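Local coordinates for protein GH127 beta-L-arabinofuranoside (Geobacillus stearothermophilus, PDB 4QK0) that hydrolyses beta-L-arabinofuranosides as a family 127 glycoside hydrolase, releasing L-arabinose from arabinose-containing saccharides, at the interface of chains A and B. Coordinates in Å, arbitrary orientation; residue numbers count along the deposited sequence, not the author numbering. Chains: chain A/B, GH127 beta-L-arabinofuranoside.

Contact 1: the interface of chains A and B. Residues chain A 537-539, 644; chain B 612-614.
A:Lys538 and B:Arg614 join two strands by a reciprocal pair of backbone hydrogen bonds, an antiparallel bridge across subunits. The amide N of A:Lys538 donates to O of B:Arg614 at 2.8 Å, nearly straight at 177°. The return bond, from N of B:Arg614 to O of A:Lys538, is 3.0 Å long and more bent. A:Ala539 and B:Tyr613 continue the antiparallel pairing, so strand 613-614 of chain B lies alongside strand 534-539 of chain A.

The side chains flanking this register gather at B:Tyr613. Its CG stands beside its own backbone N (chi1 -58°), which carries the ring past the paired strands toward A:Trp644. There CZ2 of A:Trp644 meets the CD1-CE1 rim of the B:Tyr613 ring, 3.7 Å from CE1, the planes inclined rather than stacked, while CB of A:Ala539 touches the same CE1 at 3.9 Å. Nearer the strand, CG2 of A:Ile537 packs on CB of B:Tyr613 at 3.7 Å. A water lies 2.8 Å from the phenol OH of B:Tyr613 and 3.2 Å from the indole NE1 of A:Trp644. CG of B:Leu612 backs the tyrosine ring toward its rim. By pairing strands, the site would set the subunits' register if the dimer of the deposited assembly is the biological one.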
ATOM      1  N   ILE A 537     -21.653 -13.319  -0.920  1.00 24.77           N
ATOM      2  CA  ILE A 537     -21.081 -13.242   0.403  1.00 25.46           C
ATOM      3  C   ILE A 537     -20.744 -11.784   0.760  1.00 27.37           C
ATOM      4  O   ILE A 537     -20.115 -11.071  -0.044  1.00 29.53           O
ATOM      5  CB  ILE A 537     -19.812 -14.097   0.466  1.00 26.08           C
ATOM      6  CG1 ILE A 537     -20.108 -15.563   0.025  1.00 25.89           C
ATOM      7  CG2 ILE A 537     -19.232 -14.080   1.863  1.00 27.13           C
ATOM      8  CD1 ILE A 537     -21.178 -16.270   0.844  1.00 25.51           C
ATOM      9  N   LYS A 538     -21.118 -11.374   1.964  1.00 23.14           N
ATOM     10  CA  LYS A 538     -20.772 -10.088   2.509  1.00 28.18           C
ATOM     11  C   LYS A 538     -19.787 -10.187   3.656  1.00 26.61           C
ATOM     12  O   LYS A 538     -19.858 -11.112   4.458  1.00 30.16           O
ATOM     13  CB  LYS A 538     -22.021  -9.399   3.032  1.00 30.56           C
ATOM     14  CG  LYS A 538     -23.048  -9.083   1.968  1.00 33.89           C
ATOM     15  CD  LYS A 538     -22.632  -8.016   0.953  1.00 38.12           C
ATOM     16  CE  LYS A 538     -22.205  -6.701   1.642  1.00 46.05           C
ATOM     17  NZ  LYS A 538     -21.757  -5.620   0.738  1.00 45.24           N
ATOM     18  N   ALA A 539     -18.855  -9.247   3.725  1.00 25.63           N
ATOM     19  CA  ALA A 539     -17.918  -9.213   4.825  1.00 24.99           C
ATOM     20  C   ALA A 539     -18.440  -8.347   5.941  1.00 25.01           C
ATOM     21  O   ALA A 539     -19.224  -7.419   5.723  1.00 25.12           O
ATOM     22  CB  ALA A 539     -16.586  -8.714   4.410  1.00 25.88           C
ATOM     23  N   TRP A 644     -13.762  -9.460  -4.727  1.00 20.81           N
ATOM     24  CA  TRP A 644     -14.770  -8.643  -4.155  1.00 22.50           C
ATOM     25  C   TRP A 644     -15.225  -7.637  -5.207  1.00 24.44           C
ATOM     26  O   TRP A 644     -14.492  -6.719  -5.567  1.00 28.59           O
ATOM     27  CB  TRP A 644     -14.244  -7.966  -2.894  1.00 21.53           C
ATOM     28  CG  TRP A 644     -14.089  -8.928  -1.810  1.00 22.23           C
ATOM     29  CD1 TRP A 644     -12.950  -9.589  -1.442  1.00 21.42           C
ATOM     30  CD2 TRP A 644     -15.106  -9.345  -0.912  1.00 21.89           C
ATOM     31  NE1 TRP A 644     -13.212 -10.417  -0.410  1.00 24.08           N
ATOM     32  CE2 TRP A 644     -14.529 -10.264  -0.042  1.00 22.71           C
ATOM     33  CE3 TRP A 644     -16.454  -9.018  -0.755  1.00 23.13           C
ATOM     34  CZ2 TRP A 644     -15.248 -10.885   0.976  1.00 23.48           C
ATOM     35  CZ3 TRP A 644     -17.156  -9.602   0.262  1.00 25.19           C
ATOM     36  CH2 TRP A 644     -16.553 -10.561   1.107  1.00 23.90           C
TER
ATOM     37  N   LEU B 612     -17.356 -13.431  10.057  1.00 27.01           N
ATOM     38  CA  LEU B 612     -16.592 -12.563   9.220  1.00 26.94           C
ATOM     39  C   LEU B 612     -17.169 -12.466   7.847  1.00 24.92           C
ATOM     40  O   LEU B 612     -17.193 -11.390   7.260  1.00 29.58           O
ATOM     41  CB  LEU B 612     -15.119 -12.999   9.188  1.00 27.81           C
ATOM     42  CG  LEU B 612     -14.102 -12.158   8.462  1.00 26.66           C
ATOM     43  CD1 LEU B 612     -14.109 -10.721   8.966  1.00 29.47           C
ATOM     44  CD2 LEU B 612     -12.714 -12.771   8.593  1.00 26.50           C
ATOM     45  N   TYR B 613     -17.666 -13.563   7.339  1.00 24.38           N
ATOM     46  CA  TYR B 613     -18.281 -13.643   6.022  1.00 23.60           C
ATOM     47  C   TYR B 613     -19.646 -14.308   6.124  1.00 26.59           C
ATOM     48  O   TYR B 613     -19.760 -15.283   6.808  1.00 30.53           O
ATOM     49  CB  TYR B 613     -17.367 -14.468   5.087  1.00 21.25           C
ATOM     50  CG  TYR B 613     -15.989 -13.881   4.981  1.00 20.64           C
ATOM     51  CD1 TYR B 613     -15.815 -12.589   4.481  1.00 18.61           C
ATOM     52  CD2 TYR B 613     -14.861 -14.556   5.431  1.00 19.32           C
ATOM     53  CE1 TYR B 613     -14.592 -12.042   4.398  1.00 18.81           C
ATOM     54  CE2 TYR B 613     -13.603 -13.986   5.352  1.00 18.50           C
ATOM     55  CZ  TYR B 613     -13.481 -12.715   4.859  1.00 19.78           C
ATOM     56  OH  TYR B 613     -12.226 -12.064   4.763  1.00 19.37           O
ATOM     57  N   ARG B 614     -20.680 -13.775   5.467  1.00 30.95           N
ATOM     58  CA  ARG B 614     -22.059 -14.278   5.570  1.00 35.08           C
ATOM     59  C   ARG B 614     -22.773 -14.131   4.246  1.00 33.97           C
ATOM     60  O   ARG B 614     -22.686 -13.072   3.623  1.00 34.56           O
ATOM     61  CB  ARG B 614     -22.909 -13.381   6.495  1.00 45.48           C
ATOM     62  CG  ARG B 614     -22.971 -13.507   7.999  1.00 55.55           C
ATOM     63  CD  ARG B 614     -23.391 -14.913   8.343  1.00 72.14           C
ATOM     64  NE  ARG B 614     -22.245 -15.817   8.374  1.00 79.89           N
ATOM     65  CZ  ARG B 614     -22.334 -17.119   8.599  1.00 82.13           C
ATOM     66  NH1 ARG B 614     -23.524 -17.678   8.824  1.00 89.35           N
ATOM     67  NH2 ARG B 614     -21.229 -17.855   8.619  1.00 75.53           N
TER
HETATM   68  O   HOH W   1     -11.537 -11.285   2.151  1.00 16.11           O

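Contact 2: the interface of chains A and B. Residues chain A 304-306, 325, 539, 543; chain B 612-613.
Loop residues 304-306 and 325 of chain A, with the end of strand 534-539 and the following loop at A:Val543, receive the start of strand 613-614 of chain B and the loop residue B:Leu612 before it. In this GH127 enzyme the receiving segments belong to the catalytic and C-terminal family regions, whereas the inserted pair comes from the C-terminal region of the other subunit.

The phenol OH of B:Tyr613 donates a 2.7 Å hydrogen bond to the backbone O of the selenomethionine A:Met304, arriving in the carbonyl plane on a lone pair, with 137° at the carbonyl oxygen. A water bridges the same OH to N of A:Ile306, lying 3.0 Å from that amide. The phenol tip is thus tied to two points of one loop, directly and through solvent, which should restrict its swing.

Aliphatic groups sandwich the ring. CB of A:Ile306 stands over the centre of one face, 4.0 Å from the centroid, and CG of B:Leu612 lies against the opposite face. CG of B:Leu612, opposite its backbone N (chi1 -175°), brings both methyls to chain A: CD1 meets CG2 of A:Val543 at 3.7 Å, and CD2 approaches O of A:Met304. CD1 of A:Leu325 is an apolar neighbour, 3.8 Å from OH of B:Tyr613.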
HETATM    1  N   MSE A 304      -8.579 -13.231   8.437  1.00 17.01           N
HETATM    2  CA  MSE A 304      -8.519 -14.199   7.394  1.00 18.11           C
HETATM    3  C   MSE A 304      -9.294 -13.733   6.193  1.00 16.50           C
HETATM    4  O   MSE A 304     -10.397 -13.249   6.333  1.00 15.84           O
HETATM    5  CB  MSE A 304      -9.148 -15.521   7.871  1.00 18.33           C
HETATM    6  CG  MSE A 304      -9.025 -16.599   6.850  1.00 19.81           C
HETATM    7 SE   MSE A 304      -9.945 -18.300   7.357  1.00 21.65          SE
HETATM    8  CE  MSE A 304     -11.767 -17.737   7.248  1.00 18.66           C
ATOM      9  N   TYR A 305      -8.728 -13.950   4.992  1.00 16.88           N
ATOM     10  CA  TYR A 305      -9.399 -13.609   3.730  1.00 17.32           C
ATOM     11  C   TYR A 305     -10.424 -14.657   3.365  1.00 18.94           C
ATOM     12  O   TYR A 305     -10.323 -15.810   3.755  1.00 22.51           O
ATOM     13  CB  TYR A 305      -8.340 -13.480   2.616  1.00 19.05           C
ATOM     14  CG  TYR A 305      -7.445 -12.211   2.736  1.00 17.97           C
ATOM     15  CD1 TYR A 305      -7.877 -10.998   2.239  1.00 17.52           C
ATOM     16  CD2 TYR A 305      -6.213 -12.267   3.314  1.00 16.75           C
ATOM     17  CE1 TYR A 305      -7.096  -9.859   2.333  1.00 16.78           C
ATOM     18  CE2 TYR A 305      -5.433 -11.133   3.423  1.00 19.22           C
ATOM     19  CZ  TYR A 305      -5.882  -9.914   2.895  1.00 18.45           C
ATOM     20  OH  TYR A 305      -5.094  -8.758   3.047  1.00 18.14           O
ATOM     21  N   ILE A 306     -11.345 -14.307   2.499  1.00 21.07           N
ATOM     22  CA  ILE A 306     -12.387 -15.211   2.158  1.00 21.16           C
ATOM     23  C   ILE A 306     -11.839 -16.478   1.446  1.00 21.62           C
ATOM     24  O   ILE A 306     -12.486 -17.494   1.449  1.00 24.57           O
ATOM     25  CB  ILE A 306     -13.481 -14.525   1.336  1.00 22.08           C
ATOM     26  CG1 ILE A 306     -14.723 -15.400   1.232  1.00 20.67           C
ATOM     27  CG2 ILE A 306     -12.948 -14.139  -0.035  1.00 22.93           C
ATOM     28  CD1 ILE A 306     -15.902 -14.763   0.528  1.00 23.22           C
ATOM     29  N   LEU A 325      -7.996  -6.170   5.950  1.00 22.83           N
ATOM     30  CA  LEU A 325      -7.905  -7.219   4.932  1.00 23.44           C
ATOM     31  C   LEU A 325      -8.007  -6.666   3.515  1.00 20.08           C
ATOM     32  O   LEU A 325      -8.965  -6.948   2.779  1.00 20.06           O
ATOM     33  CB  LEU A 325      -9.051  -8.197   5.167  1.00 25.52           C
ATOM     34  CG  LEU A 325      -8.882  -8.988   6.463  1.00 24.60           C
ATOM     35  CD1 LEU A 325     -10.183  -9.667   6.802  1.00 24.57           C
ATOM     36  CD2 LEU A 325      -7.758 -10.019   6.373  1.00 24.50           C
ATOM     37  N   ALA A 539     -18.855  -9.247   3.725  1.00 25.63           N
ATOM     38  CA  ALA A 539     -17.918  -9.213   4.825  1.00 24.99           C
ATOM     39  C   ALA A 539     -18.440  -8.347   5.941  1.00 25.01           C
ATOM     40  O   ALA A 539     -19.224  -7.419   5.723  1.00 25.12           O
ATOM     41  CB  ALA A 539     -16.586  -8.714   4.410  1.00 25.88           C
ATOM     42  N   VAL A 543     -14.771  -4.730   8.119  1.00 23.03           N
ATOM     43  CA  VAL A 543     -13.832  -4.943   7.015  1.00 20.85           C
ATOM     44  C   VAL A 543     -13.987  -3.862   5.975  1.00 22.26           C
ATOM     45  O   VAL A 543     -14.785  -3.890   5.030  1.00 19.83           O
ATOM     46  CB  VAL A 543     -13.971  -6.298   6.362  1.00 23.56           C
ATOM     47  CG1 VAL A 543     -12.851  -6.457   5.328  1.00 25.98           C
ATOM     48  CG2 VAL A 543     -13.829  -7.410   7.381  1.00 22.06           C
TER
ATOM     49  N   LEU B 612     -17.356 -13.431  10.057  1.00 27.01           N
ATOM     50  CA  LEU B 612     -16.592 -12.563   9.220  1.00 26.94           C
ATOM     51  C   LEU B 612     -17.169 -12.466   7.847  1.00 24.92           C
ATOM     52  O   LEU B 612     -17.193 -11.390   7.260  1.00 29.58           O
ATOM     53  CB  LEU B 612     -15.119 -12.999   9.188  1.00 27.81           C
ATOM     54  CG  LEU B 612     -14.102 -12.158   8.462  1.00 26.66           C
ATOM     55  CD1 LEU B 612     -14.109 -10.721   8.966  1.00 29.47           C
ATOM     56  CD2 LEU B 612     -12.714 -12.771   8.593  1.00 26.50           C
ATOM     57  N   TYR B 613     -17.666 -13.563   7.339  1.00 24.38           N
ATOM     58  CA  TYR B 613     -18.281 -13.643   6.022  1.00 23.60           C
ATOM     59  C   TYR B 613     -19.646 -14.308   6.124  1.00 26.59           C
ATOM     60  O   TYR B 613     -19.760 -15.283   6.808  1.00 30.53           O
ATOM     61  CB  TYR B 613     -17.367 -14.468   5.087  1.00 21.25           C
ATOM     62  CG  TYR B 613     -15.989 -13.881   4.981  1.00 20.64           C
ATOM     63  CD1 TYR B 613     -15.815 -12.589   4.481  1.00 18.61           C
ATOM     64  CD2 TYR B 613     -14.861 -14.556   5.431  1.00 19.32           C
ATOM     65  CE1 TYR B 613     -14.592 -12.042   4.398  1.00 18.81           C
ATOM     66  CE2 TYR B 613     -13.603 -13.986   5.352  1.00 18.50           C
ATOM     67  CZ  TYR B 613     -13.481 -12.715   4.859  1.00 19.78           C
ATOM     68  OH  TYR B 613     -12.226 -12.064   4.763  1.00 19.37           O
TER
HETATM   69  O   HOH W   2     -11.537 -11.285   2.151  1.00 16.11           O

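Contact 3: the interface of chains A and B. Residues chain A 612-613; chain B 303-306, 325, 543.
A:Tyr613 and B:Ile306 form the tight half of this contact, with the aromatic ring held between an aliphatic group of its own chain and one of the partner. CB of B:Ile306 sits above the middle of one face, and CA of B:Ile306 comes to 3.6 Å from CE2 of A:Tyr613. Against the other face, offset toward the rim, lies CG of the preceding A:Leu612, 3.6 Å above the ring plane. That leucine turns CG away from its backbone N (chi1 -172°) and reaches chain B with both methyls: CD1 touches CG2 of B:Val543, the two side chains crossing at about a right angle, and CD2 rests 3.3 Å from O of the selenomethionine B:Met304.

The same carbonyl O accepts the phenol hydrogen bond of A:Tyr613 OH, 2.7 Å long and lying in the carbonyl plane on a lone pair. The tyrosine thereby buries its ring among hydrocarbon while its one polar side-chain atom finds a backbone acceptor.

Beyond the hydroxyl the join is partly water-mediated and appears less close-packed. CD1 of B:Leu325 lies 3.7 Å from OH of A:Tyr613 as an apolar neighbour. O of water 3 is 2.8 Å from OH of A:Tyr613. N of B:Ile306 is 2.9 Å from O of water 3.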
ATOM      1  N   LEU A 612     -11.125  14.545 -15.534  1.00 27.51           N
ATOM      2  CA  LEU A 612     -10.833  13.664 -14.436  1.00 25.74           C
ATOM      3  C   LEU A 612     -11.922  13.669 -13.354  1.00 26.63           C
ATOM      4  O   LEU A 612     -12.281  12.609 -12.849  1.00 24.52           O
ATOM      5  CB  LEU A 612      -9.509  14.019 -13.832  1.00 24.84           C
ATOM      6  CG  LEU A 612      -8.934  13.084 -12.770  1.00 23.56           C
ATOM      7  CD1 LEU A 612      -8.886  11.625 -13.268  1.00 20.97           C
ATOM      8  CD2 LEU A 612      -7.562  13.587 -12.335  1.00 20.98           C
ATOM      9  N   TYR A 613     -12.440  14.843 -13.030  1.00 24.91           N
ATOM     10  CA  TYR A 613     -13.499  15.003 -12.043  1.00 25.89           C
ATOM     11  C   TYR A 613     -14.661  15.779 -12.644  1.00 30.26           C
ATOM     12  O   TYR A 613     -14.431  16.795 -13.270  1.00 37.88           O
ATOM     13  CB  TYR A 613     -12.974  15.751 -10.823  1.00 22.90           C
ATOM     14  CG  TYR A 613     -11.785  15.043 -10.201  1.00 23.48           C
ATOM     15  CD1 TYR A 613     -11.919  13.788  -9.666  1.00 19.82           C
ATOM     16  CD2 TYR A 613     -10.510  15.637 -10.154  1.00 22.40           C
ATOM     17  CE1 TYR A 613     -10.839  13.110  -9.165  1.00 20.28           C
ATOM     18  CE2 TYR A 613      -9.437  14.956  -9.612  1.00 22.08           C
ATOM     19  CZ  TYR A 613      -9.622  13.655  -9.157  1.00 20.67           C
ATOM     20  OH  TYR A 613      -8.583  12.928  -8.628  1.00 22.14           O
TER
ATOM     21  N   GLN B 303      -3.256  12.509 -13.055  1.00 21.25           N
ATOM     22  CA  GLN B 303      -2.443  12.218 -11.921  1.00 20.84           C
ATOM     23  C   GLN B 303      -2.545  13.239 -10.825  1.00 21.00           C
ATOM     24  O   GLN B 303      -1.587  13.479 -10.113  1.00 24.46           O
ATOM     25  CB  GLN B 303      -0.968  11.987 -12.300  1.00 22.15           C
ATOM     26  CG  GLN B 303      -0.752  10.823 -13.274  1.00 23.01           C
ATOM     27  CD  GLN B 303       0.745  10.435 -13.356  1.00 27.22           C
ATOM     28  OE1 GLN B 303       1.306   9.879 -12.404  1.00 28.27           O
ATOM     29  NE2 GLN B 303       1.407  10.824 -14.443  1.00 30.00           N
HETATM   30  N   MSE B 304      -3.752  13.742 -10.608  1.00 20.47           N
HETATM   31  CA  MSE B 304      -3.988  14.694  -9.590  1.00 20.98           C
HETATM   32  C   MSE B 304      -5.186  14.316  -8.766  1.00 18.06           C
HETATM   33  O   MSE B 304      -6.218  13.935  -9.315  1.00 15.93           O
HETATM   34  CB  MSE B 304      -4.279  16.022 -10.273  1.00 21.65           C
HETATM   35  CG  MSE B 304      -4.451  17.139  -9.263  1.00 21.80           C
HETATM   36 SE   MSE B 304      -4.988  18.903 -10.052  1.00 20.72          SE
HETATM   37  CE  MSE B 304      -6.771  18.492 -10.649  1.00 19.87           C
ATOM     38  N   TYR B 305      -5.059  14.510  -7.443  1.00 16.80           N
ATOM     39  CA  TYR B 305      -6.154  14.240  -6.512  1.00 18.55           C
ATOM     40  C   TYR B 305      -7.157  15.369  -6.508  1.00 20.59           C
ATOM     41  O   TYR B 305      -6.823  16.521  -6.880  1.00 22.19           O
ATOM     42  CB  TYR B 305      -5.602  14.067  -5.089  1.00 18.81           C
ATOM     43  CG  TYR B 305      -4.869  12.757  -4.893  1.00 18.57           C
ATOM     44  CD1 TYR B 305      -5.559  11.581  -4.637  1.00 17.84           C
ATOM     45  CD2 TYR B 305      -3.495  12.681  -5.003  1.00 21.57           C
ATOM     46  CE1 TYR B 305      -4.900  10.369  -4.473  1.00 18.69           C
ATOM     47  CE2 TYR B 305      -2.816  11.460  -4.836  1.00 21.85           C
ATOM     48  CZ  TYR B 305      -3.542  10.291  -4.561  1.00 20.86           C
ATOM     49  OH  TYR B 305      -2.878   9.069  -4.378  1.00 20.40           O
ATOM     50  N   ILE B 306      -8.388  15.081  -6.093  1.00 20.78           N
ATOM     51  CA  ILE B 306      -9.431  16.093  -6.175  1.00 20.89           C
ATOM     52  C   ILE B 306      -9.083  17.311  -5.301  1.00 21.16           C
ATOM     53  O   ILE B 306      -9.578  18.408  -5.551  1.00 20.10           O
ATOM     54  CB  ILE B 306     -10.804  15.514  -5.823  1.00 23.83           C
ATOM     55  CG1 ILE B 306     -11.914  16.493  -6.198  1.00 21.58           C
ATOM     56  CG2 ILE B 306     -10.828  15.138  -4.344  1.00 23.45           C
ATOM     57  CD1 ILE B 306     -13.305  15.950  -5.987  1.00 20.45           C
ATOM     58  N   LEU B 325      -4.717   6.697  -8.167  1.00 21.84           N
ATOM     59  CA  LEU B 325      -4.915   7.729  -7.168  1.00 21.76           C
ATOM     60  C   LEU B 325      -5.576   7.189  -5.893  1.00 22.05           C
ATOM     61  O   LEU B 325      -6.716   7.568  -5.559  1.00 18.82           O
ATOM     62  CB  LEU B 325      -5.804   8.814  -7.800  1.00 21.97           C
ATOM     63  CG  LEU B 325      -5.113   9.557  -8.946  1.00 21.58           C
ATOM     64  CD1 LEU B 325      -6.144  10.332  -9.756  1.00 22.05           C
ATOM     65  CD2 LEU B 325      -4.035  10.504  -8.431  1.00 21.20           C
ATOM     66  N   VAL B 543     -10.250   5.758 -12.759  1.00 23.61           N
ATOM     67  CA  VAL B 543      -9.786   5.884 -11.384  1.00 22.70           C
ATOM     68  C   VAL B 543     -10.392   4.792 -10.457  1.00 21.38           C
ATOM     69  O   VAL B 543     -11.454   4.940  -9.876  1.00 20.87           O
ATOM     70  CB  VAL B 543     -10.048   7.263 -10.793  1.00 23.75           C
ATOM     71  CG1 VAL B 543      -9.390   7.346  -9.413  1.00 25.02           C
ATOM     72  CG2 VAL B 543      -9.438   8.339 -11.677  1.00 24.36           C
TER
HETATM   73  O   HOH W   3      -8.966  12.226  -5.964  1.00 16.00           O

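Contact 1 and contact 2 adjoin, their C-alpha centres about 6 Å apart, and share A:Ala539, B:Leu612 and B:Tyr613: the strand carrying the tyrosine pairs in contact 1 while its side chain is seated in contact 2. Contact 3 is the chain-exchanged twin of contact 2, about 29 Å from it and about 30 Å from contact 1. The strand pairing likewise has its twin under the two-fold symmetry. Each subunit therefore both lends a tyrosine and receives one, and this reciprocal exchange at two separated points would resist rocking of one subunit against the other, if the dimer of the deposited assembly is the functional one.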